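Long-range contact in carbohydrate binding family 6 (Clostridium thermocellum, PDB 5A8C), which hydrolyses alpha-L-arabinofuranosidic linkages, releasing terminal arabinofuranosyl groups, probably from arabinose-decorated plant polysaccharides, as a family 43 glycoside hydrolase built on a five-bladed beta-propeller: residues F210-M215 with N266-I271. Residues are numbered along the deposited sequence; the frame is centred on the assembly and turned at random.
Sequences FEAAYM and NNHHAI. With CA (calcium ion), chain B; TRS (2-amino-2-hydroxymethyl-propane-1,3-diol), chain C.
Tyr-214 reaches from its strand to residues 269-271 without any backbone ladder between the two; here two consecutive blades meet through side chains and water. Tyr-214 CB lies 3.7 Å from NE2 of His-269, a nitrogen hydrogen-bonded to Ser-225. With CG anti to the backbone N (chi1 -166°), the tyrosine ring extends across to segment 266-271: Tyr-214 CE1 touches Ala-270 CB at 3.4 Å, Ala-270 CA sits over one face, offset toward the rim, and CE2 meets Ile-271 CB. At the tip, Tyr-214 OH donates to Ile-271 O at 2.7 Å, approaching 35° off the carbonyl plane. Both strands, 212-218 and 270-274, are edge strands of successive antiparallel sheets, and the touching parts run almost parallel, 6° apart, at the inner side of two consecutive blades of the five-bladed beta-propeller, beside the calcium ion. There His-268 NE2 binds the calcium ion at 2.5 Å, six waters completing the shell; one of these waters donates to both Ala-212 O and His-269 O. Ala-212 CB makes a CH-pi contact over the His-268 ring, 3.4 Å from its centroid. At the ring's edge His-268 ND1 donates to O2 of a bound Tris, and Tris N donates to Glu-211 OE1 at 3.1 Å.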
ATOM      1  N   PHE A 210      -0.013  13.177   0.848  1.00  6.32           N
ATOM      2  CA  PHE A 210       1.194  12.941   1.614  1.00  6.36           C
ATOM      3  C   PHE A 210       1.901  11.669   1.205  1.00  6.04           C
ATOM      4  O   PHE A 210       3.111  11.688   0.972  1.00  6.87           O
ATOM      5  CB  PHE A 210       0.858  12.961   3.128  1.00  7.01           C
ATOM      6  CG  PHE A 210       2.011  13.043   4.049  1.00  7.79           C
ATOM      7  CD1 PHE A 210       2.812  14.190   4.118  1.00  9.45           C
ATOM      8  CD2 PHE A 210       2.287  11.995   4.922  1.00  9.55           C
ATOM      9  CE1 PHE A 210       3.844  14.290   5.049  1.00 10.59           C
ATOM     10  CE2 PHE A 210       3.347  12.064   5.839  1.00 11.25           C
ATOM     11  CZ  PHE A 210       4.084  13.218   5.906  1.00 12.14           C
ATOM     12  N   GLU A 211       1.187  10.541   1.207  1.00  6.26           N
ATOM     13  CA  GLU A 211       1.838   9.291   0.782  1.00  6.90           C
ATOM     14  C   GLU A 211       0.715   8.255   0.505  1.00  5.22           C
ATOM     15  O   GLU A 211      -0.458   8.620   0.501  1.00  5.51           O
ATOM     16  CB  GLU A 211       2.903   8.828   1.805  1.00  8.57           C
ATOM     17  CG  GLU A 211       2.279   8.572   3.124  1.00  8.46           C
ATOM     18  CD  GLU A 211       3.273   8.540   4.366  1.00  8.87           C
ATOM     19  OE1 GLU A 211       4.530   8.409   4.260  1.00 13.76           O
ATOM     20  OE2 GLU A 211       2.657   8.446   5.458  1.00  8.41           O
ATOM     21  N   ALA A 212       1.116   7.019   0.225  1.00  5.09           N
ATOM     22  CA  ALA A 212       0.134   5.918   0.177  1.00  5.19           C
ATOM     23  C   ALA A 212      -0.828   5.952  -1.006  1.00  4.94           C
ATOM     24  O   ALA A 212      -1.946   5.433  -0.889  1.00  5.29           O
ATOM     25  CB  ALA A 212      -0.601   5.711   1.500  1.00  5.30           C
ATOM     26  N   ALA A 213      -0.414   6.481  -2.155  1.00  5.00           N
ATOM     27  CA  ALA A 213      -1.289   6.480  -3.332  1.00  5.45           C
ATOM     28  C   ALA A 213      -1.844   5.065  -3.609  1.00  5.19           C
ATOM     29  O   ALA A 213      -1.113   4.077  -3.621  1.00  5.57           O
ATOM     30  CB  ALA A 213      -0.532   6.967  -4.558  1.00  6.34           C
ATOM     31  N   TYR A 214      -3.117   5.026  -3.994  1.00  5.37           N
ATOM     32  CA  TYR A 214      -3.788   3.744  -4.212  1.00  5.52           C
ATOM     33  C   TYR A 214      -4.896   3.943  -5.223  1.00  5.17           C
ATOM     34  O   TYR A 214      -5.606   4.955  -5.191  1.00  6.27           O
ATOM     35  CB  TYR A 214      -4.352   3.194  -2.882  1.00  6.17           C
ATOM     36  CG  TYR A 214      -4.751   1.757  -2.924  1.00  6.25           C
ATOM     37  CD1 TYR A 214      -3.835   0.770  -2.665  1.00  6.83           C
ATOM     38  CD2 TYR A 214      -6.031   1.402  -3.292  1.00  6.73           C
ATOM     39  CE1 TYR A 214      -4.229  -0.582  -2.697  1.00  7.85           C
ATOM     40  CE2 TYR A 214      -6.426   0.060  -3.346  1.00  6.91           C
ATOM     41  CZ  TYR A 214      -5.487  -0.897  -3.081  1.00  7.47           C
ATOM     42  OH  TYR A 214      -5.876  -2.236  -3.102  1.00  9.25           O
ATOM     43  N   MET A 215      -5.058   2.988  -6.132  1.00  5.42           N
ATOM     44  CA  MET A 215      -6.121   3.011  -7.122  1.00  6.12           C
ATOM     45  C   MET A 215      -6.915   1.724  -7.103  1.00  6.17           C
ATOM     46  O   MET A 215      -6.322   0.636  -7.103  1.00  7.32           O
ATOM     47  CB  MET A 215      -5.505   3.227  -8.506  1.00  6.38           C
ATOM     48  CG  MET A 215      -6.478   3.184  -9.688  1.00  7.15           C
ATOM     49  SD  MET A 215      -7.889   4.285  -9.576  1.00  7.63           S
ATOM     50  CE  MET A 215      -7.064   5.879  -9.373  1.00  8.06           C
ATOM     51  N   ASN A 266       1.551   7.918  11.292  1.00  5.65           N
ATOM     52  CA  ASN A 266       1.161   7.637   9.937  1.00  5.59           C
ATOM     53  C   ASN A 266       0.066   6.596   9.822  1.00  4.95           C
ATOM     54  O   ASN A 266      -0.201   5.772  10.718  1.00  5.41           O
ATOM     55  CB  ASN A 266       2.363   7.346   9.043  1.00  6.05           C
ATOM     56  CG  ASN A 266       3.267   6.256   9.564  1.00  5.65           C
ATOM     57  OD1 ASN A 266       2.807   5.296  10.224  1.00  5.91           O
ATOM     58  ND2 ASN A 266       4.560   6.414   9.342  1.00  6.53           N
ATOM     59  N   ASN A 267      -0.590   6.638   8.664  1.00  5.35           N
ATOM     60  CA  ASN A 267      -1.840   5.942   8.371  1.00  5.28           C
ATOM     61  C   ASN A 267      -1.721   5.437   6.932  1.00  4.64           C
ATOM     62  O   ASN A 267      -1.390   6.257   6.065  1.00  5.18           O
ATOM     63  CB  ASN A 267      -2.983   6.960   8.554  1.00  5.63           C
ATOM     64  CG  ASN A 267      -4.380   6.404   8.707  1.00  6.07           C
ATOM     65  OD1 ASN A 267      -4.646   5.208   8.569  1.00  6.72           O
ATOM     66  ND2 ASN A 267      -5.314   7.318   9.017  1.00  6.29           N
ATOM     67  N   HIS A 268      -1.868   4.134   6.671  1.00  5.06           N
ATOM     68  CA  HIS A 268      -1.595   3.598   5.337  1.00  4.93           C
ATOM     69  C   HIS A 268      -2.507   2.415   5.094  1.00  4.70           C
ATOM     70  O   HIS A 268      -2.690   1.578   5.959  1.00  5.85           O
ATOM     71  CB  HIS A 268      -0.144   3.147   5.261  1.00  4.90           C
ATOM     72  CG  HIS A 268       0.394   2.961   3.849  1.00  4.79           C
ATOM     73  ND1 HIS A 268       1.448   3.713   3.389  1.00  5.19           N
ATOM     74  CD2 HIS A 268       0.063   2.118   2.832  1.00  4.69           C
ATOM     75  CE1 HIS A 268       1.701   3.314   2.136  1.00  5.11           C
ATOM     76  NE2 HIS A 268       0.873   2.384   1.763  1.00  5.13           N
ATOM     77  N   HIS A 269      -3.096   2.352   3.925  1.00  4.75           N
ATOM     78  CA  HIS A 269      -4.181   1.412   3.653  1.00  4.87           C
ATOM     79  C   HIS A 269      -4.103   0.729   2.295  1.00  4.59           C
ATOM     80  O   HIS A 269      -3.366   1.152   1.367  1.00  4.93           O
ATOM     81  CB  HIS A 269      -5.490   2.309   3.622  1.00  5.29           C
ATOM     82  CG  HIS A 269      -5.544   3.145   2.393  1.00  5.13           C
ATOM     83  ND1 HIS A 269      -4.527   4.012   2.044  1.00  5.40           N
ATOM     84  CD2 HIS A 269      -6.377   3.042   1.314  1.00  5.60           C
ATOM     85  CE1 HIS A 269      -4.773   4.428   0.804  1.00  5.85           C
ATOM     86  NE2 HIS A 269      -5.916   3.906   0.353  1.00  5.82           N
ATOM     87  N   ALA A 270      -5.006  -0.234   2.140  1.00  5.07           N
ATOM     88  CA  ALA A 270      -5.366  -0.784   0.823  1.00  5.37           C
ATOM     89  C   ALA A 270      -6.864  -1.096   0.894  1.00  5.37           C
ATOM     90  O   ALA A 270      -7.410  -1.397   1.939  1.00  6.92           O
ATOM     91  CB  ALA A 270      -4.569  -1.985   0.418  1.00  6.77           C
ATOM     92  N   ILE A 271      -7.507  -1.097  -0.276  1.00  6.77           N
ATOM     93  CA  ILE A 271      -8.933  -1.448  -0.436  1.00  6.35           C
ATOM     94  C   ILE A 271      -9.047  -2.681  -1.318  1.00  6.78           C
ATOM     95  O   ILE A 271      -8.443  -2.695  -2.394  1.00  8.26           O
ATOM     96  CB  ILE A 271      -9.692  -0.245  -1.065  1.00  7.32           C
ATOM     97  CG1 ILE A 271      -9.627   0.961  -0.143  1.00  9.51           C
ATOM     98  CG2 ILE A 271     -11.109  -0.638  -1.392  1.00  7.74           C
ATOM     99  CD1 ILE A 271     -10.075   2.274  -0.706  1.00 10.76           C
TER
HETATM  100 CA    CA B1330       0.421   1.321  -0.451  1.00  4.78          CA
HETATM  101  C   TRS C1331       5.916   4.892   4.736  1.00  5.85           C
HETATM  102  C1  TRS C1331       6.813   5.688   3.796  1.00  6.77           C
HETATM  103  C2  TRS C1331       4.718   4.343   3.975  1.00  6.01           C
HETATM  104  C3  TRS C1331       6.710   3.760   5.445  1.00  5.90           C
HETATM  105  N   TRS C1331       5.393   5.827   5.802  1.00  5.88           N
HETATM  106  O1  TRS C1331       7.232   4.829   2.739  1.00  8.48           O
HETATM  107  O2  TRS C1331       3.802   5.385   3.627  1.00  6.30           O
HETATM  108  O3  TRS C1331       6.002   3.124   6.465  1.00  6.03           O
HETATM  109  O   HOH W   1       0.370   8.990   7.117  1.00  6.79           O
HETATM  110  O   HOH W   2       1.297   6.103   5.392  1.00  6.95           O
HETATM  111  O   HOH W   3       4.804   8.788   7.520  1.00 10.68           O
HETATM  112  O   HOH W   4      -1.650   2.658  -0.223  1.00  5.07           O
HETATM  113  O   HOH W   5       0.699   3.305  -1.847  1.00  5.30           O
HETATM  114  O   HOH W   6      -1.322  -0.182   0.190  1.00  5.96           O
HETATM  115  O   HOH W   7       2.695   1.428  -1.403  1.00  5.60           O
HETATM  116  O   HOH W   8       1.628  -0.451   0.695  1.00  5.47           O
HETATM  117  O   HOH W   9      -0.019   0.302  -2.549  1.00  6.55           O